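Local coordinates for transcriptional activator, putative, Baf family (Campylobacter jejuni, PDB 2NRH), which probably phosphorylates pantothenate with ATP, the first step of coenzyme A biosynthesis, and is a homodimeric type III pantothenate kinase, at residues G93-I98 and F110-I115; D86-A92 and K169-G175; L4-N10 and I38-N44; L60-F64 and G198-I203. The protein carries 2 engineered substitutions. One frame throughout, in Å; residues are numbered along the deposited sequence.

In the fold
Two five-stranded mixed sheets, each with the strand order 3-2-1-4-5, organise this chain, as in the two halves of ASKHA-type kinases. Contact 3 comes first along the chain and joins two parallel strands of the N-terminal sheet. Contacts 1 and 2 share the second sheet, where strand 87-92 runs beside strand 95-102; their centres are about 12 Å apart. Contact 4 closes a long loop that holds both of them, and packs helix 194-204 near contact 3, about 11 Å away between centres. Contacts 1 and 3 lie about 19 Å apart between centres, yet both touch one sulfate, which sits between the halves at the predicted ATP site.

Contact 1 (G93-I98 and F110-I115); sequences GSAITI and FILPGI. With SO4 (sulfate ion), chain D.
Ile-98 lays its CB over one face of the Phe-110 ring, 4.0 Å from the ring centroid and offset toward the rim. This is a CH-pi contact. Its CD1 reaches the ring atom CE1 of Phe-110 at 3.5 Å and also touches CD2 of Leu-112. The ring can come back under Ile-98 because CG of Phe-110 sits between its backbone N and carbonyl carbon (chi1 56°). On the same sheet face, CB of Ile-96 meets CB of Leu-112 at 3.9 Å. The other face carries Thr-97 and Ile-111, which lie side by side, with CG2 of Thr-97 against CG1 of Ile-111.

The backbones pair as antiparallel strands. Ile-98 N donates to Phe-110 O at 2.7 Å, and Ile-96 N to Leu-112 O. The pairing ends at Gly-114, whose N makes a weak bond to Ser-94 O. A water bridges Gly-93 O and Ile-115 N. Ser-94 OG donates to O1 of the sulfate at 3.0 Å, an ion probably from the crystallisation liquor.

Helix 146-165 packs on the face of Ile-96, Phe-110 and Leu-112, through Ile-158 and Leu-161. Tyr-152 of the second subunit meets the Phe-110 ring. The arrangement is a beta hairpin whose strand 105-113 is outermost in the sheet within this chain. Ser-94, a predicted ATP-binding residue, lies in the short link from strand 87-92 to strand 95-102.

Contact 2 (D86-A92 and K169-G175); sequences DGVVVDA and KKLYFTG
Val-90 fits against the Phe-173 ring and the end of Leu-171. Its CG1 lies 3.5 Å from CE1 of Phe-173, while CG2 leans over one face of that ring and touches CD2 of Leu-171 at 4.0 Å. The same CD2 of Leu-171 nestles against CB and CG1 of Val-88, both at 3.8 Å. One leucine methyl thus fills the hollow between two valines. CG1 of Val-90 stands anti to the backbone N (chi1 -171°), which turns it to the ring.

The face of Val-89, Tyr-172, Asp-91 and Thr-174 is more polar. The Tyr-172 ring takes Gly-87 CA at its edge, where a glycine leaves room for it. CG2 of Thr-174 presses on the Asp-91 carboxylate, 3.6 Å from OD1, and OG1 of Thr-174 bonds instead to Asp-191 O. Asp-91 is predicted to bind the potassium ion.

Five backbone hydrogen bonds hold the two strands in parallel, from Val-88 N to Lys-170 O at one end to Ala-92 N to Thr-174 O at the other. Ile-162 of helix 146-165 packs on Val-90, Leu-171 and Phe-173, and helix 178-182 packs on Ala-92 and Phe-173 through Leu-181. Strand 95-102 flanks strand 87-92, and strand 188-190 flanks strand 171-174.

Contact 3 (L4-N10 and I38-N44); sequences LLCDIGN and IFYINVN. With SO4 (sulfate ion), chain D.
Leu-4 sets CG beside CG1 of Ile-38 at 4.0 Å. Leu-5 reaches over with CD2 to CB of Phe-39 at 3.7 Å. Cys-6 lies on the Leu-4 face, its CB 3.6 Å from CG2 of Ile-38, and its N and O bond to Phe-39 O and Ile-41 N. Asp-7 sets OD1 4.0 Å from CG1 of Ile-41.

Ile-8 brings CG2 within 3.3 Å of OD1 of Asn-42, and CD1 to CD1 of Tyr-40. OD1 of Asn-42 also accepts from Asn-44 N, placed above the carbonyl plane, not on a lone pair, closing an Asx turn. With CG of Asn-44 anti to its backbone N (chi1 -169°), ND2 donates to Gly-9 O at 3.1 Å, close to the amide plane. The same nitrogen bonds a water that donates to Asn-10 O, and OD1 of Asn-44 accepts from N of His-46. Asn-10 N makes a weak bond to O4 of the sulfate.

Helix 48-53 packs on Ile-8, Tyr-40 and Asn-42, and helix 194-204 on the other face, on Leu-5, Asp-7 and Ile-41. Asp-7 to Asn-10, the end of strand 4-8 and its turn, belong to the predicted ATP site, consistent with the first phosphate loop of ASKHA-type kinases.

Contact 4 (L60-F64 and G198-I203); sequences LEPYF and GMKKII
Ile-202 of helix 194-204 packs between Leu-60, Tyr-63 and Phe-64. Its CB is 4.1 Å from CD1 of Leu-60. One branch, CG2, reaches CB of Tyr-63 at 3.7 Å and CD1 of Leu-60 at 3.8 Å. The other branch starts with CG1, which stands over the centre of the Phe-64 ring, 3.5 Å from the centroid and only 11° off the ring normal. This is a CH-pi contact. The tip, CD1, passes on to Tyr-63 O at 3.7 Å. With CG1 anti to the carbonyl carbon (chi1 -82°), the two branches separate toward the ring and the leucine.

Leu-60 also meets the helix one turn back, its CD1 against CB of Met-199 at 3.8 Å, and CD1 of Ile-203 closes on the same methyl. The backbone N of Met-199 lies at the edge of the Phe-64 ring, which also meets Tyr-82 edge-to-face.

The contact is apolar packing of Leu-60, Tyr-63 and Phe-64, in and around a short 3-10 segment after strand 57-59, against the last helix of the chain.

Contact 1 (G93-I98 and F110-I115)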
loop_
_atom_site.group_PDB
_atom_site.type_symbol
_atom_site.label_atom_id
_atom_site.label_comp_id
_atom_site.label_asym_id
_atom_site.label_seq_id
_atom_site.Cartn_x
_atom_site.Cartn_y
_atom_site.Cartn_z
ATOM N N GLY B 93 -11.976 -2.791 3.419
ATOM C CA GLY B 93 -12.727 -2.847 2.156
ATOM C C GLY B 93 -11.874 -2.241 1.053
ATOM O O GLY B 93 -10.700 -2.599 0.897
ATOM N N SER B 94 -12.467 -1.295 0.328
ATOM C CA SER B 94 -11.842 -0.562 -0.770
ATOM C C SER B 94 -10.630 0.164 -0.314
ATOM O O SER B 94 -9.718 0.400 -1.082
ATOM C CB SER B 94 -12.771 0.534 -1.264
ATOM O OG SER B 94 -14.034 -0.009 -1.436
ATOM N N ALA B 95 -10.706 0.609 0.922
ATOM C CA ALA B 95 -9.608 1.223 1.627
ATOM C C ALA B 95 -9.523 0.427 2.921
ATOM O O ALA B 95 -10.467 -0.266 3.293
ATOM C CB ALA B 95 -9.928 2.708 1.913
ATOM N N ILE B 96 -8.385 0.487 3.565
ATOM C CA ILE B 96 -8.156 -0.090 4.889
ATOM C C ILE B 96 -7.919 1.110 5.842
ATOM O O ILE B 96 -6.988 1.874 5.674
ATOM C CB ILE B 96 -6.951 -1.065 4.834
ATOM C CG1 ILE B 96 -7.358 -2.309 4.027
ATOM C CG2 ILE B 96 -6.444 -1.484 6.226
ATOM C CD1 ILE B 96 -6.202 -3.328 3.809
ATOM N N THR B 97 -8.839 1.324 6.769
ATOM C CA THR B 97 -8.647 2.367 7.798
ATOM C C THR B 97 -8.411 1.708 9.146
ATOM O O THR B 97 -9.048 0.721 9.471
ATOM C CB THR B 97 -9.835 3.306 7.857
ATOM O OG1 THR B 97 -11.005 2.543 8.202
ATOM C CG2 THR B 97 -10.005 3.951 6.486
ATOM N N ILE B 98 -7.413 2.206 9.869
ATOM C CA ILE B 98 -7.042 1.688 11.197
ATOM C C ILE B 98 -7.224 2.813 12.206
ATOM O O ILE B 98 -6.583 3.838 12.133
ATOM C CB ILE B 98 -5.579 1.151 11.207
ATOM C CG1 ILE B 98 -5.370 0.031 10.204
ATOM C CG2 ILE B 98 -5.233 0.532 12.561
ATOM C CD1 ILE B 98 -4.747 0.424 8.910
ATOM N N PHE B 110 -5.180 5.752 10.641
ATOM C CA PHE B 110 -4.517 5.874 9.338
ATOM C C PHE B 110 -5.089 4.970 8.279
ATOM O O PHE B 110 -5.899 4.087 8.572
ATOM C CB PHE B 110 -3.010 5.681 9.434
ATOM C CG PHE B 110 -2.607 4.379 10.046
ATOM C CD1 PHE B 110 -2.190 3.315 9.219
ATOM C CD2 PHE B 110 -2.622 4.212 11.448
ATOM C CE1 PHE B 110 -1.816 2.080 9.780
ATOM C CE2 PHE B 110 -2.218 2.989 12.031
ATOM C CZ PHE B 110 -1.819 1.901 11.208
ATOM N N ILE B 111 -4.616 5.199 7.055
ATOM C CA ILE B 111 -5.254 4.655 5.856
ATOM C C ILE B 111 -4.242 3.968 4.947
ATOM O O ILE B 111 -3.048 4.406 4.724
ATOM C CB ILE B 111 -6.060 5.769 5.037
ATOM C CG1 ILE B 111 -6.976 6.569 5.951
ATOM C CG2 ILE B 111 -6.819 5.180 3.822
ATOM C CD1 ILE B 111 -7.405 7.849 5.328
ATOM N N LEU B 112 -4.727 2.884 4.403
ATOM C CA LEU B 112 -3.915 2.093 3.478
ATOM C C LEU B 112 -4.729 1.831 2.220
ATOM O O LEU B 112 -5.961 1.791 2.287
ATOM C CB LEU B 112 -3.627 0.777 4.209
ATOM C CG LEU B 112 -2.310 0.404 4.909
ATOM C CD1 LEU B 112 -1.592 1.540 5.399
ATOM C CD2 LEU B 112 -2.495 -0.632 6.009
ATOM N N PRO B 113 -4.083 1.531 1.091
ATOM C CA PRO B 113 -5.020 1.038 0.046
ATOM C C PRO B 113 -5.707 -0.277 0.443
ATOM O O PRO B 113 -5.133 -1.084 1.220
ATOM C CB PRO B 113 -4.106 0.805 -1.199
ATOM C CG PRO B 113 -2.833 1.557 -0.917
ATOM C CD PRO B 113 -2.689 1.428 0.636
ATOM N N GLY B 114 -6.936 -0.458 -0.031
ATOM C CA GLY B 114 -7.567 -1.768 -0.066
ATOM C C GLY B 114 -6.789 -2.749 -0.919
ATOM O O GLY B 114 -6.022 -2.357 -1.799
ATOM N N ILE B 115 -6.972 -4.022 -0.640
ATOM C CA ILE B 115 -6.216 -5.121 -1.262
ATOM C C ILE B 115 -6.369 -5.196 -2.783
ATOM O O ILE B 115 -5.349 -5.361 -3.504
ATOM C CB ILE B 115 -6.572 -6.493 -0.585
ATOM C CG1 ILE B 115 -6.136 -6.473 0.881
ATOM C CG2 ILE B 115 -5.920 -7.684 -1.302
ATOM C CD1 ILE B 115 -6.487 -7.755 1.593
HETATM S S SO4 D . -17.308 1.676 -0.616
HETATM O O1 SO4 D . -16.504 0.743 0.174
HETATM O O2 SO4 D . -16.861 1.530 -2.005
HETATM O O3 SO4 D . -18.712 1.305 -0.508
HETATM O O4 SO4 D . -17.092 3.064 -0.156
HETATM O O HOH W 1 -9.106 -4.657 1.763
#

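Contact 2 (D86-A92 and K169-G175)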
loop_
_atom_site.group_PDB
_atom_site.type_symbol
_atom_site.label_atom_id
_atom_site.label_comp_id
_atom_site.label_asym_id
_atom_site.label_seq_id
_atom_site.Cartn_x
_atom_site.Cartn_y
_atom_site.Cartn_z
ATOM N N ASP B 86 -12.206 0.591 24.076
ATOM C CA ASP B 86 -10.755 0.479 23.984
ATOM C C ASP B 86 -10.527 -0.533 22.910
ATOM O O ASP B 86 -11.229 -1.559 22.898
ATOM C CB ASP B 86 -10.140 -0.092 25.262
ATOM C CG ASP B 86 -10.386 0.786 26.445
ATOM O OD1 ASP B 86 -9.629 1.776 26.582
ATOM O OD2 ASP B 86 -11.362 0.497 27.200
ATOM N N GLY B 87 -9.566 -0.248 22.029
ATOM C CA GLY B 87 -9.231 -1.153 20.956
ATOM C C GLY B 87 -8.779 -0.516 19.642
ATOM O O GLY B 87 -8.772 0.717 19.471
ATOM N N VAL B 88 -8.377 -1.378 18.716
ATOM C CA VAL B 88 -7.971 -0.918 17.417
ATOM C C VAL B 88 -9.031 -1.428 16.485
ATOM O O VAL B 88 -9.340 -2.606 16.506
ATOM C CB VAL B 88 -6.568 -1.377 17.026
ATOM C CG1 VAL B 88 -6.296 -1.051 15.530
ATOM C CG2 VAL B 88 -5.568 -0.681 17.906
ATOM N N VAL B 89 -9.626 -0.486 15.731
ATOM C CA VAL B 89 -10.642 -0.760 14.710
ATOM C C VAL B 89 -10.100 -0.677 13.274
ATOM O O VAL B 89 -9.548 0.311 12.877
ATOM C CB VAL B 89 -11.876 0.100 14.888
ATOM C CG1 VAL B 89 -12.979 -0.372 13.924
ATOM C CG2 VAL B 89 -12.381 0.007 16.317
ATOM N N VAL B 90 -10.272 -1.777 12.535
ATOM C CA VAL B 90 -9.763 -1.977 11.172
ATOM C C VAL B 90 -10.957 -2.299 10.304
ATOM O O VAL B 90 -11.644 -3.268 10.556
ATOM C CB VAL B 90 -8.683 -3.103 11.109
ATOM C CG1 VAL B 90 -7.987 -3.165 9.688
ATOM C CG2 VAL B 90 -7.579 -2.851 12.155
ATOM N N ASP B 91 -11.250 -1.428 9.337
ATOM C CA ASP B 91 -12.277 -1.670 8.328
ATOM C C ASP B 91 -11.528 -1.890 7.014
ATOM O O ASP B 91 -10.921 -0.961 6.415
ATOM C CB ASP B 91 -13.215 -0.485 8.205
ATOM C CG ASP B 91 -14.435 -0.777 7.345
ATOM O OD1 ASP B 91 -14.599 -1.917 6.857
ATOM O OD2 ASP B 91 -15.280 0.160 7.163
ATOM N N ALA B 92 -11.575 -3.138 6.578
ATOM C CA ALA B 92 -10.836 -3.596 5.416
ATOM C C ALA B 92 -11.805 -3.845 4.223
ATOM O O ALA B 92 -12.392 -4.924 4.070
ATOM C CB ALA B 92 -9.997 -4.814 5.778
ATOM N N LYS B 169 -3.876 -3.986 23.523
ATOM C CA LYS B 169 -5.150 -3.493 22.975
ATOM C C LYS B 169 -5.827 -4.575 22.137
ATOM O O LYS B 169 -5.174 -5.202 21.328
ATOM C CB LYS B 169 -4.893 -2.284 22.074
ATOM C CG LYS B 169 -5.121 -0.938 22.680
ATOM C CD LYS B 169 -4.170 0.064 22.058
ATOM C CE LYS B 169 -4.606 1.458 22.451
ATOM N NZ LYS B 169 -6.132 1.450 22.519
ATOM N N LYS B 170 -7.130 -4.751 22.297
ATOM C CA LYS B 170 -7.902 -5.714 21.505
ATOM C C LYS B 170 -8.100 -5.146 20.109
ATOM O O LYS B 170 -8.121 -3.912 19.954
ATOM C CB LYS B 170 -9.295 -5.987 22.129
ATOM C CG LYS B 170 -9.383 -6.057 23.709
ATOM C CD LYS B 170 -9.409 -7.515 24.268
ATOM C CE LYS B 170 -9.610 -7.583 25.822
ATOM N NZ LYS B 170 -11.019 -7.888 26.283
ATOM N N LEU B 171 -8.228 -6.039 19.115
ATOM C CA LEU B 171 -8.517 -5.687 17.727
ATOM C C LEU B 171 -9.914 -6.061 17.357
ATOM O O LEU B 171 -10.373 -7.152 17.690
ATOM C CB LEU B 171 -7.629 -6.434 16.774
ATOM C CG LEU B 171 -6.268 -5.857 16.496
ATOM C CD1 LEU B 171 -5.360 -6.973 16.022
ATOM C CD2 LEU B 171 -6.439 -4.821 15.458
ATOM N N TYR B 172 -10.590 -5.146 16.660
ATOM C CA TYR B 172 -11.849 -5.448 16.061
ATOM C C TYR B 172 -11.647 -5.247 14.552
ATOM O O TYR B 172 -10.864 -4.355 14.142
ATOM C CB TYR B 172 -12.912 -4.545 16.656
ATOM C CG TYR B 172 -13.000 -4.667 18.182
ATOM C CD1 TYR B 172 -13.947 -5.499 18.764
ATOM C CD2 TYR B 172 -12.115 -3.983 19.021
ATOM C CE1 TYR B 172 -14.047 -5.618 20.082
ATOM C CE2 TYR B 172 -12.192 -4.104 20.371
ATOM C CZ TYR B 172 -13.160 -4.937 20.899
ATOM O OH TYR B 172 -13.304 -5.092 22.252
ATOM N N PHE B 173 -12.298 -6.106 13.757
ATOM C CA PHE B 173 -12.117 -6.138 12.327
ATOM C C PHE B 173 -13.484 -6.176 11.705
ATOM O O PHE B 173 -14.404 -6.749 12.292
ATOM C CB PHE B 173 -11.354 -7.398 11.862
ATOM C CG PHE B 173 -9.874 -7.241 11.836
ATOM C CD1 PHE B 173 -9.233 -6.722 10.716
ATOM C CD2 PHE B 173 -9.111 -7.625 12.924
ATOM C CE1 PHE B 173 -7.823 -6.559 10.695
ATOM C CE2 PHE B 173 -7.740 -7.477 12.907
ATOM C CZ PHE B 173 -7.085 -6.938 11.771
ATOM N N THR B 174 -13.605 -5.549 10.529
ATOM C CA THR B 174 -14.884 -5.519 9.785
ATOM C C THR B 174 -14.576 -5.317 8.324
ATOM O O THR B 174 -13.408 -5.143 7.950
ATOM C CB THR B 174 -15.936 -4.439 10.347
ATOM O OG1 THR B 174 -17.234 -4.658 9.777
ATOM C CG2 THR B 174 -15.503 -2.990 10.124
ATOM N N GLY B 175 -15.596 -5.398 7.488
ATOM C CA GLY B 175 -15.383 -5.193 6.053
ATOM C C GLY B 175 -15.119 -6.483 5.283
ATOM O O GLY B 175 -14.825 -7.526 5.892
#

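Contact 3 (L4-N10 and I38-N44)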
loop_
_atom_site.group_PDB
_atom_site.type_symbol
_atom_site.label_atom_id
_atom_site.label_comp_id
_atom_site.label_asym_id
_atom_site.label_seq_id
_atom_site.Cartn_x
_atom_site.Cartn_y
_atom_site.Cartn_z
ATOM N N LEU B 4 -34.955 -0.707 9.402
ATOM C CA LEU B 4 -34.139 -0.655 8.203
ATOM C C LEU B 4 -32.991 0.367 8.358
ATOM O O LEU B 4 -33.230 1.565 8.476
ATOM C CB LEU B 4 -35.003 -0.361 6.969
ATOM C CG LEU B 4 -34.344 -0.585 5.590
ATOM C CD1 LEU B 4 -33.244 -1.653 5.588
ATOM C CD2 LEU B 4 -35.369 -0.923 4.499
ATOM N N LEU B 5 -31.757 -0.130 8.363
ATOM C CA LEU B 5 -30.570 0.717 8.421
ATOM C C LEU B 5 -29.815 0.705 7.101
ATOM O O LEU B 5 -29.760 -0.314 6.440
ATOM C CB LEU B 5 -29.642 0.258 9.552
ATOM C CG LEU B 5 -30.261 0.182 10.950
ATOM C CD1 LEU B 5 -29.326 -0.511 11.960
ATOM C CD2 LEU B 5 -30.658 1.580 11.445
ATOM N N CYS B 6 -29.205 1.847 6.760
ATOM C CA CYS B 6 -28.448 2.039 5.534
ATOM C C CYS B 6 -27.081 2.703 5.791
ATOM O O CYS B 6 -26.977 3.788 6.403
ATOM C CB CYS B 6 -29.259 2.821 4.479
ATOM S SG CYS B 6 -28.552 2.625 2.831
ATOM N N ASP B 7 -26.026 2.031 5.335
ATOM C CA ASP B 7 -24.650 2.541 5.405
ATOM C C ASP B 7 -24.132 2.809 3.972
ATOM O O ASP B 7 -23.777 1.876 3.230
ATOM C CB ASP B 7 -23.797 1.551 6.221
ATOM C CG ASP B 7 -22.332 1.580 5.860
ATOM O OD1 ASP B 7 -21.803 2.666 5.651
ATOM O OD2 ASP B 7 -21.677 0.508 5.796
ATOM N N ILE B 8 -24.142 4.082 3.566
ATOM C CA ILE B 8 -23.914 4.456 2.173
ATOM C C ILE B 8 -22.467 4.916 1.870
ATOM O O ILE B 8 -21.979 5.861 2.453
ATOM C CB ILE B 8 -24.931 5.558 1.723
ATOM C CG1 ILE B 8 -26.359 5.099 1.968
ATOM C CG2 ILE B 8 -24.692 5.985 0.208
ATOM C CD1 ILE B 8 -27.394 6.246 2.189
ATOM N N GLY B 9 -21.801 4.224 0.953
ATOM C CA GLY B 9 -20.446 4.518 0.560
ATOM C C GLY B 9 -20.338 5.135 -0.843
ATOM O O GLY B 9 -21.338 5.489 -1.486
ATOM N N ASN B 10 -19.106 5.258 -1.300
ATOM C CA ASN B 10 -18.791 5.648 -2.656
ATOM C C ASN B 10 -19.062 4.608 -3.746
ATOM O O ASN B 10 -19.172 4.973 -4.918
ATOM C CB ASN B 10 -17.358 6.150 -2.721
ATOM C CG ASN B 10 -17.206 7.517 -2.042
ATOM O OD1 ASN B 10 -17.946 8.493 -2.351
ATOM N ND2 ASN B 10 -16.262 7.607 -1.116
ATOM N N ILE B 38 -36.008 4.823 6.649
ATOM C CA ILE B 38 -34.661 4.325 6.561
ATOM C C ILE B 38 -33.696 5.265 7.296
ATOM O O ILE B 38 -33.537 6.419 6.912
ATOM C CB ILE B 38 -34.206 4.134 5.086
ATOM C CG1 ILE B 38 -35.127 3.130 4.364
ATOM C CG2 ILE B 38 -32.752 3.678 5.065
ATOM C CD1 ILE B 38 -34.940 2.996 2.796
ATOM N N PHE B 39 -33.049 4.744 8.333
ATOM C CA PHE B 39 -31.942 5.427 9.019
ATOM C C PHE B 39 -30.632 5.261 8.284
ATOM O O PHE B 39 -30.327 4.187 7.799
ATOM C CB PHE B 39 -31.853 4.906 10.441
ATOM C CG PHE B 39 -33.141 5.110 11.198
ATOM C CD1 PHE B 39 -33.437 6.371 11.776
ATOM C CD2 PHE B 39 -34.100 4.096 11.263
ATOM C CE1 PHE B 39 -34.651 6.608 12.467
ATOM C CE2 PHE B 39 -35.321 4.327 11.958
ATOM C CZ PHE B 39 -35.579 5.594 12.563
ATOM N N TYR B 40 -29.860 6.325 8.135
ATOM C CA TYR B 40 -28.682 6.186 7.328
ATOM C C TYR B 40 -27.485 6.954 7.860
ATOM O O TYR B 40 -27.643 7.889 8.640
ATOM C CB TYR B 40 -28.998 6.561 5.878
ATOM C CG TYR B 40 -29.089 8.031 5.601
ATOM C CD1 TYR B 40 -27.974 8.733 5.153
ATOM C CD2 TYR B 40 -30.300 8.742 5.776
ATOM C CE1 TYR B 40 -28.035 10.113 4.875
ATOM C CE2 TYR B 40 -30.374 10.122 5.499
ATOM C CZ TYR B 40 -29.242 10.799 5.045
ATOM O OH TYR B 40 -29.280 12.150 4.773
ATOM N N ILE B 41 -26.296 6.529 7.429
ATOM C CA ILE B 41 -25.083 7.376 7.336
ATOM C C ILE B 41 -24.541 7.337 5.872
ATOM O O ILE B 41 -24.752 6.382 5.109
ATOM C CB ILE B 41 -24.017 6.929 8.306
ATOM C CG1 ILE B 41 -23.474 5.542 7.926
ATOM C CG2 ILE B 41 -24.552 6.958 9.760
ATOM C CD1 ILE B 41 -22.399 5.055 8.845
ATOM N N ASN B 42 -23.832 8.381 5.477
ATOM C CA ASN B 42 -23.405 8.522 4.084
ATOM C C ASN B 42 -22.061 9.249 4.001
ATOM O O ASN B 42 -21.886 10.264 4.649
ATOM C CB ASN B 42 -24.501 9.264 3.283
ATOM C CG ASN B 42 -24.011 9.707 1.932
ATOM O OD1 ASN B 42 -23.546 8.886 1.134
ATOM N ND2 ASN B 42 -24.112 11.007 1.657
ATOM N N VAL B 43 -21.120 8.691 3.230
ATOM C CA VAL B 43 -19.841 9.358 2.922
ATOM C C VAL B 43 -19.805 9.782 1.459
ATOM O O VAL B 43 -18.890 10.405 1.012
ATOM C CB VAL B 43 -18.552 8.468 3.240
ATOM C CG1 VAL B 43 -18.480 8.138 4.715
ATOM C CG2 VAL B 43 -18.474 7.210 2.337
ATOM N N ASN B 44 -20.822 9.434 0.714
ATOM C CA ASN B 44 -20.855 9.786 -0.669
ATOM C C ASN B 44 -21.315 11.269 -0.878
ATOM O O ASN B 44 -22.486 11.634 -0.678
ATOM C CB ASN B 44 -21.762 8.787 -1.406
ATOM C CG ASN B 44 -21.656 8.901 -2.889
ATOM O OD1 ASN B 44 -21.519 10.009 -3.437
ATOM N ND2 ASN B 44 -21.728 7.757 -3.580
HETATM S S SO4 D . -17.308 1.676 -0.616
HETATM O O1 SO4 D . -16.504 0.743 0.174
HETATM O O2 SO4 D . -16.861 1.530 -2.005
HETATM O O3 SO4 D . -18.712 1.305 -0.508
HETATM O O4 SO4 D . -17.092 3.064 -0.156
HETATM O O HOH W 2 -20.510 7.138 -5.921
#

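Contact 4 (L60-F64 and G198-I203)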
loop_
_atom_site.group_PDB
_atom_site.type_symbol
_atom_site.label_atom_id
_atom_site.label_comp_id
_atom_site.label_asym_id
_atom_site.label_seq_id
_atom_site.Cartn_x
_atom_site.Cartn_y
_atom_site.Cartn_z
ATOM N N LEU B 60 -28.373 9.732 10.515
ATOM C CA LEU B 60 -27.970 9.501 11.874
ATOM C C LEU B 60 -26.721 10.276 12.247
ATOM O O LEU B 60 -26.356 10.345 13.442
ATOM C CB LEU B 60 -27.738 8.017 12.140
ATOM C CG LEU B 60 -28.875 7.004 12.278
ATOM C CD1 LEU B 60 -28.302 5.760 12.966
ATOM C CD2 LEU B 60 -30.144 7.508 13.011
ATOM N N GLU B 61 -26.020 10.794 11.231
ATOM C CA GLU B 61 -24.727 11.445 11.489
ATOM C C GLU B 61 -24.750 12.484 12.622
ATOM O O GLU B 61 -23.849 12.478 13.452
ATOM C CB GLU B 61 -24.144 12.066 10.221
ATOM C CG GLU B 61 -22.874 12.874 10.420
ATOM C CD GLU B 61 -22.089 12.996 9.092
ATOM O OE1 GLU B 61 -22.653 12.584 8.060
ATOM O OE2 GLU B 61 -20.947 13.525 9.070
ATOM N N PRO B 62 -25.771 13.387 12.644
ATOM C CA PRO B 62 -25.817 14.433 13.700
ATOM C C PRO B 62 -25.900 13.906 15.124
ATOM O O PRO B 62 -25.571 14.647 16.043
ATOM C CB PRO B 62 -27.087 15.255 13.351
ATOM C CG PRO B 62 -27.297 14.980 11.808
ATOM C CD PRO B 62 -26.899 13.524 11.687
ATOM N N TYR B 63 -26.313 12.655 15.313
ATOM C CA TYR B 63 -26.475 12.069 16.647
ATOM C C TYR B 63 -25.198 11.465 17.225
ATOM O O TYR B 63 -25.117 11.176 18.436
ATOM C CB TYR B 63 -27.610 11.041 16.640
ATOM C CG TYR B 63 -28.931 11.666 16.271
ATOM C CD1 TYR B 63 -29.745 12.227 17.257
ATOM C CD2 TYR B 63 -29.361 11.744 14.931
ATOM C CE1 TYR B 63 -30.945 12.808 16.946
ATOM C CE2 TYR B 63 -30.564 12.344 14.602
ATOM C CZ TYR B 63 -31.356 12.867 15.631
ATOM O OH TYR B 63 -32.573 13.485 15.362
ATOM N N PHE B 64 -24.192 11.286 16.365
ATOM C CA PHE B 64 -22.943 10.653 16.785
ATOM C C PHE B 64 -22.092 11.614 17.587
ATOM O O PHE B 64 -21.540 12.546 17.022
ATOM C CB PHE B 64 -22.156 10.133 15.560
ATOM C CG PHE B 64 -22.548 8.726 15.132
ATOM C CD1 PHE B 64 -21.967 7.613 15.732
ATOM C CD2 PHE B 64 -23.501 8.535 14.163
ATOM C CE1 PHE B 64 -22.341 6.356 15.367
ATOM C CE2 PHE B 64 -23.904 7.271 13.797
ATOM C CZ PHE B 64 -23.319 6.178 14.385
ATOM N N GLY B 198 -22.801 0.424 15.714
ATOM C CA GLY B 198 -22.746 1.861 16.005
ATOM C C GLY B 198 -24.055 2.564 15.709
ATOM O O GLY B 198 -24.588 3.306 16.562
ATOM N N MET B 199 -24.596 2.333 14.509
ATOM C CA MET B 199 -25.937 2.847 14.155
ATOM C C MET B 199 -27.062 2.347 15.101
ATOM O O MET B 199 -27.945 3.107 15.483
ATOM C CB MET B 199 -26.269 2.533 12.707
ATOM C CG MET B 199 -25.236 3.050 11.663
ATOM S SD MET B 199 -25.657 2.505 9.978
ATOM C CE MET B 199 -27.007 3.519 9.752
ATOM N N LYS B 200 -27.025 1.065 15.459
ATOM C CA LYS B 200 -27.981 0.489 16.395
ATOM C C LYS B 200 -27.903 1.252 17.715
ATOM O O LYS B 200 -28.930 1.640 18.271
ATOM C CB LYS B 200 -27.665 -1.006 16.643
ATOM C CG LYS B 200 -28.876 -1.914 16.469
ATOM C CD LYS B 200 -28.585 -3.037 15.474
ATOM C CE LYS B 200 -29.885 -3.676 14.909
ATOM N NZ LYS B 200 -29.701 -5.131 14.470
ATOM N N LYS B 201 -26.674 1.471 18.193
ATOM C CA LYS B 201 -26.423 2.203 19.435
ATOM C C LYS B 201 -26.960 3.598 19.384
ATOM O O LYS B 201 -27.507 4.068 20.384
ATOM C CB LYS B 201 -24.942 2.222 19.803
ATOM C CG LYS B 201 -24.613 3.012 21.089
ATOM C CD LYS B 201 -23.153 2.820 21.575
ATOM C CE LYS B 201 -22.603 4.131 22.309
ATOM N NZ LYS B 201 -21.173 4.089 22.870
ATOM N N ILE B 202 -26.831 4.277 18.247
ATOM C CA ILE B 202 -27.380 5.644 18.166
ATOM C C ILE B 202 -28.886 5.687 18.416
ATOM O O ILE B 202 -29.399 6.639 19.027
ATOM C CB ILE B 202 -27.057 6.351 16.826
ATOM C CG1 ILE B 202 -25.643 6.943 16.869
ATOM C CG2 ILE B 202 -28.154 7.406 16.438
ATOM C CD1 ILE B 202 -25.214 7.492 18.169
ATOM N N ILE B 203 -29.568 4.652 17.936
ATOM C CA ILE B 203 -31.014 4.575 17.979
ATOM C C ILE B 203 -31.476 4.217 19.374
ATOM O O ILE B 203 -32.501 4.714 19.824
ATOM C CB ILE B 203 -31.546 3.602 16.929
ATOM C CG1 ILE B 203 -31.402 4.231 15.549
ATOM C CG2 ILE B 203 -33.028 3.351 17.102
ATOM C CD1 ILE B 203 -31.024 3.285 14.455
#